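Local structure of beta-glucoside kinase (Listeria monocytogenes, 4HTL) at residues G13-M18 with T30-I35. The protein phosphorylates cellobiose with ATP to give cellobiose-6'-phosphate, and may also regulate transcription of the cellobiose-PTS operon. Residues are numbered along the deposited sequence; the frame is centred on the assembly and turned at random. Where two conformers were deposited one is given.
Sequences GTALKM and TKSAEI
The beta hairpin of strands 15-21 and 27-34 joins Leu16 to Ala33 and Met18 to Lys31 as antiparallel hydrogen-bonded pairs. Leu16 N gives a nearly straight bond to Ala33 O (2.8 Å), and Ala33 N returns one to Leu16 O. Lys31 N binds Met18 O (2.9 Å), while the bond from Met18 N to Lys31 O is weak. At the open end Ile35 N reaches Thr14 O (3.0 Å). A water there donates to both Gly13 O and Ile35 O.

Selenomethionine Met18 bends at chi3 (-129°) and lays CE on Ala33 CB, at 3.7 Å. Leu16 shares this face, where helix 40-52 packs on all three through Glu46 and Phe50. Ile35, just past the strand end, brings CG1 to Leu16 CB at 4.0 Å. The other face carries Ala15, Lys17, Ser32 and Glu34. The Glu34 chain bends at chi2 (-70°), which carries CD back toward the Thr14 carbonyl, 3.6 Å from Thr14 O. Glu34 OE2 lies 4.0 Å from Ala15 CB.

Strand 27-34 is an edge strand, within this chain, of the mixed sheet, next to strand 15-21. Gly13 and Thr14 belong to a probable ATP-binding loop. A hairpin following such a loop is typical of the actin-like ATPase fold of ROK kinases.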
# COMPACT_ATOMS: atom_id res chain seq x y z
N GLY A 13 22.17 -8.17 7.59
CA GLY A 13 22.43 -7.32 8.76
C GLY A 13 23.71 -7.69 9.46
O GLY A 13 24.42 -6.81 9.94
N THR A 14 24.03 -8.97 9.52
CA THR A 14 25.25 -9.41 10.20
C THR A 14 26.16 -10.34 9.40
O THR A 14 27.28 -10.64 9.84
CB THR A 14 24.92 -10.11 11.53
OG1 THR A 14 24.14 -11.29 11.26
CG2 THR A 14 24.15 -9.17 12.46
N ALA A 15 25.68 -10.83 8.25
CA ALA A 15 26.48 -11.70 7.41
C ALA A 15 26.33 -11.28 5.95
O ALA A 15 25.32 -10.71 5.54
CB ALA A 15 26.06 -13.15 7.56
N LEU A 16 27.37 -11.56 5.18
CA LEU A 16 27.34 -11.42 3.74
C LEU A 16 27.31 -12.83 3.21
O LEU A 16 28.22 -13.62 3.50
CB LEU A 16 28.60 -10.72 3.22
CG LEU A 16 28.79 -10.65 1.69
CD1 LEU A 16 27.70 -9.79 1.00
CD2 LEU A 16 30.16 -10.14 1.33
N LYS A 17 26.22 -13.18 2.51
CA LYS A 17 26.14 -14.47 1.86
C LYS A 17 26.57 -14.35 0.40
O LYS A 17 26.29 -13.34 -0.26
CB LYS A 17 24.72 -15.00 1.95
CG LYS A 17 24.26 -15.31 3.38
CD LYS A 17 22.77 -15.67 3.37
CE LYS A 17 22.26 -16.12 4.74
NZ LYS A 17 20.78 -16.01 4.84
N MSE A 18 27.24 -15.38 -0.11
CA MSE A 18 27.80 -15.36 -1.44
C MSE A 18 27.60 -16.74 -2.05
O MSE A 18 27.64 -17.76 -1.34
CB MSE A 18 29.30 -15.01 -1.38
CG MSE A 18 29.66 -13.91 -0.41
SE MSE A 18 31.59 -13.63 -0.21
CE MSE A 18 31.59 -13.69 1.66
N THR A 30 28.85 -21.97 -2.11
CA THR A 30 28.52 -20.86 -1.20
C THR A 30 29.73 -20.44 -0.34
O THR A 30 30.70 -21.18 -0.18
CB THR A 30 27.40 -21.22 -0.23
OG1 THR A 30 27.82 -22.32 0.56
CG2 THR A 30 26.10 -21.57 -0.96
N LYS A 31 29.63 -19.24 0.22
CA LYS A 31 30.58 -18.70 1.17
C LYS A 31 29.86 -17.63 1.98
O LYS A 31 29.05 -16.89 1.44
CB LYS A 31 31.78 -18.10 0.44
CG LYS A 31 32.97 -17.75 1.34
CD LYS A 31 34.06 -17.05 0.56
CE LYS A 31 35.26 -16.70 1.43
NZ LYS A 31 36.26 -15.92 0.65
N SER A 32 30.14 -17.55 3.26
CA SER A 32 29.54 -16.55 4.14
C SER A 32 30.66 -15.85 4.94
O SER A 32 31.72 -16.46 5.20
CB SER A 32 28.54 -17.25 5.07
OG SER A 32 28.04 -16.39 6.07
N ALA A 33 30.45 -14.60 5.30
CA ALA A 33 31.36 -13.82 6.13
C ALA A 33 30.55 -12.98 7.11
O ALA A 33 29.60 -12.31 6.72
CB ALA A 33 32.21 -12.91 5.27
N GLU A 34 30.91 -13.04 8.39
CA GLU A 34 30.39 -12.09 9.37
C GLU A 34 30.90 -10.69 9.03
O GLU A 34 32.09 -10.51 8.76
CB GLU A 34 30.81 -12.48 10.80
CG GLU A 34 30.10 -13.72 11.34
CD GLU A 34 28.62 -13.49 11.63
OE1 GLU A 34 28.31 -12.59 12.45
OE2 GLU A 34 27.76 -14.21 11.06
N ILE A 35 30.00 -9.71 8.99
CA ILE A 35 30.38 -8.33 8.71
C ILE A 35 30.17 -7.46 9.94
O ILE A 35 29.09 -7.46 10.54
CB ILE A 35 29.58 -7.71 7.56
CG1 ILE A 35 29.85 -8.47 6.26
CG2 ILE A 35 29.97 -6.25 7.39
CD1 ILE A 35 31.24 -8.28 5.70
O HOH W 1 27.09 -5.39 10.55